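Local coordinates for benzoylformate Decarboxylase (Polynucleobacter necessarius, PDB 4K9Q), which probably catalyses the thiamine diphosphate- and magnesium-dependent decarboxylation of benzoylformate to benzaldehyde and carbon dioxide, at residues A[9-13]-A[35-39]; A[22-28]-A[68-72]; A[52-57]-A[405-410]. The contacts are given in a common frame with arbitrary orientation. Residues are numbered along the deposited sequence.

Interaction 1 (A[9-13]-A[35-39]); sequences FDLLR and FPSDF
One turn of helix 4-15 interlocks with the loop before strand 40-43. P36-F39 forms a type I turn closed by F39 N to P36 O (3.1 Å); F9 lies opposite P36 (CA-CA 8.7 Å) and R13 opposite F39 (8.6 Å). The F9 ring (chi1 m) fills the hollow walled by F35, P36 and F39. Its edge meets the F39 face in a T-shaped stack (centroids 5.0 Å, planes 70°), and F9 CD1 lies 3.8 Å from P36 CG. F39 (chi1 m) pushes its rim against the helix, CZ 3.9 Å from L12 CB and CE1 3.6 Å from R13 CG. F39 CE1 lies over one face of the R13 guanidinium (m, t, t), which grips D38 with two hydrogen bonds, NE to OD2 (2.7 Å) and NH2 to OD1 (3.0 Å); NH1 forms a salt bridge to D10 OD1 (2.9 Å), its hydrogen bond weak. The F31 ring also meets that of F9. An aromatic cluster closed by a salt-bridge network joins helix to loop in an alpha/beta domain.

Interaction 2 (A[22-28]-A[68-72]); sequences GNPGSTE and NIHTG. With TPP (thiamine diphosphate), chain D.
Strand 19-22 ends beside strand 66-69 in parallel register: G22 bridges N68 (CA-CA 4.6 Å), and N23 N donates to N68 O (3.2 Å, 144°). Beyond that bond direct pairing gives way to a bridging water, 2.8 Å from N23 O and accepting from H70 N (2.8 Å). Residues 23-25 stay extended; the chain then turns so that E28 N returns to G25 O (3.1 Å). The other segment turns at T71 (phi/psi 45/-149), where it passes from strand 66-69 toward helix 71-77. G22 and G25 make room: a beta carbon on G22 would clash with N68 O, and one on G25 would clash with H70 ND1, which sits 3.4 Å from G25 CA. Among the side chains, E28 (m, p, chi3 52°) curls back to the edge of the H70 ring. H70 (chi1 t, chi2 57°) donates from ND1 to E28 OE1 (2.8 Å, 146°). The other carboxylate oxygen, E28 OE2, accepts from T27 OG1 (2.5 Å) and weakly from T71 N (3.5 Å). N68 turns its amide toward E28, OD1 3.4 Å from E28 CB, while its ND2 bonds to T95. S26 OG reaches Y278 of the second subunit. Thiamine diphosphate lies over the H70 imidazole, C4' 3.3 Å from H70 CD2 and C7' 3.6 Å from G25 CA; P24 O is 3.2 Å from CM4. The same cofactor is hydrogen-bonded to G398, S431 and I461 of the second subunit. Loops at the carboxyl ends of parallel strands, closing one side of a cofactor pocket between subunits, are characteristic of the pyrimidine-binding domain of thiamine diphosphate enzymes.

Interaction 3 (A[52-57]-A[405-410]); sequences AIADGL and PAAVGL
This is a close, side-chain-poor helix-helix crossing between the N-terminal and C-terminal cofactor-binding regions of one chain, buried near its centre. Helices 47-61 and 403-417 approach to 6.4 Å between the axes of the two short segments, running in the same general direction at -40°. I53 and G409 mark the crossing, with CA atoms 4.2 Å apart. G56 and G409 permit this: a beta carbon on G56 would clash with A406 O, and one on G409 with I53 O and L57 N. The backbones meet directly through CA-H...O contacts from A406 CA to A52 O (3.4 Å), G409 CA to I53 O (3.3 Å) and L57 CA to G409 O (3.4 Å). Around them, A52 CB packs on P405 CG (3.5 Å), while I53 (m, t) sets CG1 3.8 Å from P405 CB and 4.3 Å from V408 CB. Beside this interface D55 bonds to W402. Glycines at the crossing, A52 four residues before G56 and the CA-H...O contacts resemble a small-xxx-small helix pair, here joining two domains.

In the fold
Interactions 1 and 2 both belong to the N-terminal alpha/beta domain and its parallel sheet, where strands 40-43, 19-22 and 66-69 are neighbours; their centres are 18 Å apart. Their segments alternate along the chain, 9-13, 22-28, 35-39 and 68-72, so the two contacts cross in sequence without touching. Interaction 3 lies 19 Å from interaction 2 and 21 Å from interaction 1, centre to centre; its helix 47-61 directly precedes strand 66-69, and I53 also packs on V21 of strand 19-22. It spans 347 intervening residues to join this domain to the C-terminal one. Interaction 3 thus pairs the domains within the chain, while interaction 2 faces a cofactor held largely by a second subunit.

Interaction 1 (A[9-13]-A[35-39])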
loop_
_atom_site.group_PDB
_atom_site.type_symbol
_atom_site.label_atom_id
_atom_site.label_comp_id
_atom_site.label_asym_id
_atom_site.label_seq_id
_atom_site.Cartn_x
_atom_site.Cartn_y
_atom_site.Cartn_z
ATOM N N PHE A 9 22.223 5.056 -20.655
ATOM C CA PHE A 9 22.398 6.381 -21.225
ATOM C C PHE A 9 22.161 6.357 -22.738
ATOM O O PHE A 9 21.572 7.295 -23.292
ATOM C CB PHE A 9 23.757 6.982 -20.848
ATOM C CG PHE A 9 23.749 7.677 -19.517
ATOM C CD1 PHE A 9 23.431 9.023 -19.429
ATOM C CD2 PHE A 9 24.035 6.984 -18.352
ATOM C CE1 PHE A 9 23.406 9.668 -18.196
ATOM C CE2 PHE A 9 24.011 7.621 -17.121
ATOM C CZ PHE A 9 23.696 8.962 -17.045
ATOM N N ASP A 10 22.566 5.272 -23.395
ATOM C CA ASP A 10 22.281 5.126 -24.825
ATOM C C ASP A 10 20.775 5.065 -25.117
ATOM O O ASP A 10 20.297 5.653 -26.090
ATOM C CB ASP A 10 22.997 3.915 -25.417
ATOM C CG ASP A 10 24.407 4.243 -25.899
ATOM O OD1 ASP A 10 24.749 5.442 -26.039
ATOM O OD2 ASP A 10 25.167 3.288 -26.156
ATOM N N LEU A 11 20.024 4.363 -24.272
ATOM C CA LEU A 11 18.566 4.369 -24.385
ATOM C C LEU A 11 18.008 5.782 -24.230
ATOM O O LEU A 11 17.158 6.221 -25.005
ATOM C CB LEU A 11 17.932 3.428 -23.349
ATOM C CG LEU A 11 16.407 3.498 -23.245
ATOM C CD1 LEU A 11 15.758 2.967 -24.519
ATOM C CD2 LEU A 11 15.922 2.713 -22.043
ATOM N N LEU A 12 18.493 6.500 -23.224
ATOM C CA LEU A 12 17.996 7.837 -22.957
ATOM C C LEU A 12 18.275 8.755 -24.143
ATOM O O LEU A 12 17.456 9.598 -24.484
ATOM C CB LEU A 12 18.588 8.375 -21.650
ATOM C CG LEU A 12 18.072 7.653 -20.400
ATOM C CD1 LEU A 12 18.811 8.135 -19.160
ATOM C CD2 LEU A 12 16.555 7.832 -20.242
ATOM N N ARG A 13 19.423 8.570 -24.796
ATOM C CA ARG A 13 19.710 9.314 -26.022
ATOM C C ARG A 13 18.677 9.016 -27.098
ATOM O O ARG A 13 18.162 9.930 -27.744
ATOM C CB ARG A 13 21.096 8.957 -26.560
ATOM C CG ARG A 13 22.213 9.592 -25.787
ATOM C CD ARG A 13 23.567 9.247 -26.402
ATOM N NE ARG A 13 24.616 9.795 -25.563
ATOM C CZ ARG A 13 25.263 9.107 -24.637
ATOM N NH1 ARG A 13 24.992 7.822 -24.447
ATOM N NH2 ARG A 13 26.183 9.710 -23.904
ATOM N N PHE A 35 29.512 11.720 -15.942
ATOM C CA PHE A 35 28.295 12.229 -16.551
ATOM C C PHE A 35 28.617 12.767 -17.947
ATOM O O PHE A 35 29.546 13.557 -18.111
ATOM C CB PHE A 35 27.679 13.319 -15.675
ATOM C CG PHE A 35 26.250 13.617 -16.017
ATOM C CD1 PHE A 35 25.925 14.702 -16.814
ATOM C CD2 PHE A 35 25.235 12.794 -15.560
ATOM C CE1 PHE A 35 24.604 14.971 -17.135
ATOM C CE2 PHE A 35 23.916 13.051 -15.883
ATOM C CZ PHE A 35 23.604 14.141 -16.672
ATOM N N PRO A 36 27.882 12.301 -18.969
ATOM C CA PRO A 36 28.313 12.631 -20.333
ATOM C C PRO A 36 27.989 14.057 -20.739
ATOM O O PRO A 36 27.010 14.648 -20.276
ATOM C CB PRO A 36 27.547 11.629 -21.203
ATOM C CG PRO A 36 26.373 11.225 -20.392
ATOM C CD PRO A 36 26.792 11.311 -18.947
ATOM N N SER A 37 28.828 14.597 -21.617
ATOM C CA SER A 37 28.755 15.993 -22.017
ATOM C C SER A 37 27.543 16.317 -22.873
ATOM O O SER A 37 27.167 17.487 -23.006
ATOM C CB SER A 37 30.033 16.376 -22.771
ATOM O OG SER A 37 30.311 15.413 -23.771
ATOM N N ASP A 38 26.925 15.297 -23.463
ATOM C CA ASP A 38 25.734 15.549 -24.264
ATOM C C ASP A 38 24.445 15.482 -23.443
ATOM O O ASP A 38 23.357 15.640 -23.982
ATOM C CB ASP A 38 25.670 14.646 -25.502
ATOM C CG ASP A 38 25.620 13.164 -25.166
ATOM O OD1 ASP A 38 26.151 12.740 -24.120
ATOM O OD2 ASP A 38 25.056 12.413 -25.984
ATOM N N PHE A 39 24.581 15.242 -22.140
ATOM C CA PHE A 39 23.448 15.365 -21.224
ATOM C C PHE A 39 23.670 16.631 -20.407
ATOM O O PHE A 39 24.791 17.139 -20.339
ATOM C CB PHE A 39 23.374 14.162 -20.287
ATOM C CG PHE A 39 22.774 12.934 -20.915
ATOM C CD1 PHE A 39 23.362 12.347 -22.026
ATOM C CD2 PHE A 39 21.629 12.356 -20.380
ATOM C CE1 PHE A 39 22.807 11.229 -22.599
ATOM C CE2 PHE A 39 21.075 11.239 -20.942
ATOM C CZ PHE A 39 21.663 10.668 -22.057
#

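Interaction 2 (A[22-28]-A[68-72])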
loop_
_atom_site.group_PDB
_atom_site.type_symbol
_atom_site.label_atom_id
_atom_site.label_comp_id
_atom_site.label_asym_id
_atom_site.label_seq_id
_atom_site.Cartn_x
_atom_site.Cartn_y
_atom_site.Cartn_z
ATOM N N GLY A 22 18.741 17.253 -10.402
ATOM C CA GLY A 22 19.122 16.402 -9.288
ATOM C C GLY A 22 19.619 17.137 -8.060
ATOM O O GLY A 22 19.952 18.325 -8.096
ATOM N N ASN A 23 19.638 16.406 -6.961
ATOM C CA ASN A 23 20.427 16.769 -5.800
ATOM C C ASN A 23 21.139 15.479 -5.406
ATOM O O ASN A 23 20.484 14.479 -5.071
ATOM C CB ASN A 23 19.533 17.288 -4.678
ATOM C CG ASN A 23 20.323 17.618 -3.421
ATOM O OD1 ASN A 23 20.395 16.813 -2.490
ATOM N ND2 ASN A 23 20.922 18.805 -3.393
ATOM N N PRO A 24 22.475 15.462 -5.509
ATOM C CA PRO A 24 23.209 14.195 -5.449
ATOM C C PRO A 24 23.390 13.634 -4.034
ATOM O O PRO A 24 23.310 14.369 -3.052
ATOM C CB PRO A 24 24.570 14.563 -6.056
ATOM C CG PRO A 24 24.752 15.998 -5.697
ATOM C CD PRO A 24 23.368 16.605 -5.790
ATOM N N GLY A 25 23.625 12.324 -3.954
ATOM C CA GLY A 25 23.980 11.655 -2.716
ATOM C C GLY A 25 24.879 10.481 -3.061
ATOM O O GLY A 25 25.126 10.216 -4.236
ATOM N N SER A 26 25.360 9.766 -2.046
ATOM C CA SER A 26 26.329 8.701 -2.259
ATOM C C SER A 26 25.770 7.594 -3.141
ATOM O O SER A 26 26.492 7.015 -3.953
ATOM C CB SER A 26 26.797 8.114 -0.924
ATOM O OG SER A 26 25.745 7.426 -0.278
ATOM N N THR A 27 24.479 7.312 -2.983
ATOM C CA THR A 27 23.841 6.209 -3.704
ATOM C C THR A 27 23.531 6.537 -5.169
ATOM O O THR A 27 23.097 5.663 -5.926
ATOM C CB THR A 27 22.549 5.763 -2.984
ATOM O OG1 THR A 27 21.734 6.913 -2.725
ATOM C CG2 THR A 27 22.889 5.107 -1.664
ATOM N N GLU A 28 23.777 7.787 -5.566
ATOM C CA GLU A 28 23.593 8.216 -6.952
ATOM C C GLU A 28 24.927 8.415 -7.687
ATOM O O GLU A 28 24.952 8.625 -8.896
ATOM C CB GLU A 28 22.799 9.522 -7.009
ATOM C CG GLU A 28 21.361 9.414 -6.487
ATOM C CD GLU A 28 21.294 9.142 -4.989
ATOM O OE1 GLU A 28 21.940 9.883 -4.229
ATOM O OE2 GLU A 28 20.593 8.193 -4.565
ATOM N N ASN A 68 16.815 12.974 -10.385
ATOM C CA ASN A 68 17.705 12.038 -9.700
ATOM C C ASN A 68 17.925 12.551 -8.285
ATOM O O ASN A 68 18.558 13.592 -8.087
ATOM C CB ASN A 68 19.035 11.906 -10.450
ATOM C CG ASN A 68 19.933 10.816 -9.878
ATOM O OD1 ASN A 68 21.096 11.070 -9.553
ATOM N ND2 ASN A 68 19.407 9.596 -9.770
ATOM N N ILE A 69 17.375 11.836 -7.308
ATOM C CA ILE A 69 17.471 12.260 -5.920
ATOM C C ILE A 69 17.943 11.129 -5.016
ATOM O O ILE A 69 18.095 9.983 -5.459
ATOM C CB ILE A 69 16.150 12.880 -5.427
ATOM C CG1 ILE A 69 14.997 11.872 -5.537
ATOM C CG2 ILE A 69 15.837 14.161 -6.213
ATOM C CD1 ILE A 69 13.627 12.513 -5.299
ATOM N N HIS A 70 18.184 11.459 -3.754
ATOM C CA HIS A 70 18.956 10.584 -2.885
ATOM C C HIS A 70 18.076 9.717 -2.000
ATOM O O HIS A 70 17.629 10.153 -0.947
ATOM C CB HIS A 70 19.886 11.410 -2.004
ATOM C CG HIS A 70 20.710 10.588 -1.058
ATOM N ND1 HIS A 70 21.558 9.587 -1.483
ATOM C CD2 HIS A 70 20.818 10.628 0.291
ATOM C CE1 HIS A 70 22.159 9.050 -0.435
ATOM N NE2 HIS A 70 21.734 9.672 0.652
ATOM N N THR A 71 17.872 8.476 -2.430
ATOM C CA THR A 71 17.168 7.463 -1.648
ATOM C C THR A 71 15.865 7.979 -0.991
ATOM O O THR A 71 15.172 8.825 -1.567
ATOM C CB THR A 71 18.159 6.721 -0.694
ATOM O OG1 THR A 71 17.509 5.610 -0.060
ATOM C CG2 THR A 71 18.772 7.657 0.360
ATOM N N GLY A 72 15.492 7.438 0.163
ATOM C CA GLY A 72 14.224 7.792 0.789
ATOM C C GLY A 72 14.219 9.213 1.322
ATOM O O GLY A 72 13.175 9.868 1.365
HETATM N "N1'" TPP D . 19.587 15.002 0.214
HETATM C "C2'" TPP D . 19.104 14.670 1.471
HETATM C CM2 TPP D . 17.735 15.109 1.898
HETATM N "N3'" TPP D . 19.863 13.915 2.344
HETATM C "C4'" TPP D . 21.115 13.493 1.972
HETATM N "N4'" TPP D . 21.836 12.753 2.812
HETATM C "C5'" TPP D . 21.625 13.853 0.724
HETATM C "C6'" TPP D . 20.855 14.596 -0.170
HETATM C "C7'" TPP D . 22.999 13.388 0.314
HETATM N N3 TPP D . 24.133 14.013 0.981
HETATM C C2 TPP D . 24.858 13.435 2.011
HETATM S S1 TPP D . 26.085 14.334 2.539
HETATM C C5 TPP D . 25.747 15.495 1.466
HETATM C C4 TPP D . 24.659 15.219 0.642
HETATM C CM4 TPP D . 24.123 16.121 -0.441
HETATM C C6 TPP D . 26.660 16.689 1.466
HETATM C C7 TPP D . 26.676 17.494 2.755
HETATM O O7 TPP D . 27.377 18.674 2.435
HETATM P PA TPP D . 27.705 19.787 3.549
HETATM O O1A TPP D . 26.498 19.969 4.423
HETATM O O2A TPP D . 28.104 21.071 2.895
HETATM O O3A TPP D . 28.821 19.096 4.477
HETATM P PB TPP D . 30.361 18.791 4.130
HETATM O O1B TPP D . 30.418 17.368 3.679
HETATM O O2B TPP D . 31.122 18.983 5.423
HETATM O O3B TPP D . 30.858 19.686 3.040
HETATM O O HOH W 1 18.477 14.151 -3.187
#

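Interaction 3 (A[52-57]-A[405-410])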
loop_
_atom_site.group_PDB
_atom_site.type_symbol
_atom_site.label_atom_id
_atom_site.label_comp_id
_atom_site.label_asym_id
_atom_site.label_seq_id
_atom_site.Cartn_x
_atom_site.Cartn_y
_atom_site.Cartn_z
ATOM N N ALA A 52 10.143 20.263 -8.992
ATOM C CA ALA A 52 9.404 21.351 -9.644
ATOM C C ALA A 52 10.133 21.943 -10.867
ATOM O O ALA A 52 9.505 22.293 -11.860
ATOM C CB ALA A 52 9.036 22.442 -8.630
ATOM N N ILE A 53 11.452 22.065 -10.783
ATOM C CA ILE A 53 12.257 22.507 -11.928
ATOM C C ILE A 53 12.062 21.530 -13.096
ATOM O O ILE A 53 11.808 21.931 -14.242
ATOM C CB ILE A 53 13.740 22.604 -11.537
ATOM C CG1 ILE A 53 13.941 23.759 -10.550
ATOM C CG2 ILE A 53 14.622 22.814 -12.771
ATOM C CD1 ILE A 53 15.342 23.782 -9.922
ATOM N N ALA A 54 12.187 20.240 -12.808
ATOM C CA ALA A 54 11.972 19.220 -13.828
ATOM C C ALA A 54 10.558 19.294 -14.420
ATOM O O ALA A 54 10.368 19.137 -15.622
ATOM C CB ALA A 54 12.248 17.827 -13.255
ATOM N N ASP A 55 9.572 19.540 -13.565
ATOM C CA ASP A 55 8.172 19.647 -13.973
ATOM C C ASP A 55 8.031 20.809 -14.963
ATOM O O ASP A 55 7.545 20.632 -16.082
ATOM C CB ASP A 55 7.300 19.855 -12.725
ATOM C CG ASP A 55 5.813 19.671 -12.990
ATOM O OD1 ASP A 55 5.392 19.703 -14.158
ATOM O OD2 ASP A 55 5.054 19.516 -12.003
ATOM N N GLY A 56 8.496 21.994 -14.575
ATOM C CA GLY A 56 8.457 23.145 -15.468
ATOM C C GLY A 56 9.137 22.876 -16.808
ATOM O O GLY A 56 8.588 23.193 -17.872
ATOM N N LEU A 57 10.339 22.295 -16.772
ATOM C CA LEU A 57 11.049 21.964 -18.004
ATOM C C LEU A 57 10.263 20.961 -18.858
ATOM O O LEU A 57 10.088 21.163 -20.061
ATOM C CB LEU A 57 12.441 21.423 -17.693
ATOM C CG LEU A 57 13.313 21.105 -18.909
ATOM C CD1 LEU A 57 13.445 22.341 -19.805
ATOM C CD2 LEU A 57 14.680 20.619 -18.446
ATOM N N PRO A 405 10.427 27.286 -8.107
ATOM C CA PRO A 405 11.324 26.448 -8.914
ATOM C C PRO A 405 10.766 26.093 -10.306
ATOM O O PRO A 405 11.545 25.977 -11.260
ATOM C CB PRO A 405 11.545 25.203 -8.039
ATOM C CG PRO A 405 10.402 25.204 -7.055
ATOM C CD PRO A 405 10.038 26.645 -6.835
ATOM N N ALA A 406 9.453 25.952 -10.452
ATOM C CA ALA A 406 8.928 25.609 -11.778
ATOM C C ALA A 406 9.266 26.699 -12.803
ATOM O O ALA A 406 9.534 26.400 -13.977
ATOM C CB ALA A 406 7.423 25.346 -11.737
ATOM N N ALA A 407 9.273 27.952 -12.348
ATOM C CA ALA A 407 9.655 29.081 -13.192
ATOM C C ALA A 407 11.052 28.892 -13.766
ATOM O O ALA A 407 11.292 29.195 -14.938
ATOM C CB ALA A 407 9.586 30.385 -12.407
ATOM N N VAL A 408 11.971 28.405 -12.936
ATOM C CA VAL A 408 13.328 28.124 -13.401
ATOM C C VAL A 408 13.295 27.056 -14.487
ATOM O O VAL A 408 14.007 27.151 -15.481
ATOM C CB VAL A 408 14.271 27.697 -12.249
ATOM C CG1 VAL A 408 15.613 27.233 -12.800
ATOM C CG2 VAL A 408 14.466 28.844 -11.253
ATOM N N GLY A 409 12.471 26.031 -14.295
ATOM C CA GLY A 409 12.365 24.976 -15.288
ATOM C C GLY A 409 11.783 25.486 -16.599
ATOM O O GLY A 409 12.237 25.103 -17.682
ATOM N N LEU A 410 10.767 26.345 -16.506
ATOM C CA LEU A 410 10.157 26.953 -17.689
ATOM C C LEU A 410 11.198 27.803 -18.423
ATOM O O LEU A 410 11.282 27.770 -19.653
ATOM C CB LEU A 410 8.924 27.798 -17.308
ATOM C CG LEU A 410 7.705 26.955 -16.879
ATOM C CD1 LEU A 410 6.674 27.776 -16.096
ATOM C CD2 LEU A 410 7.069 26.270 -18.098
#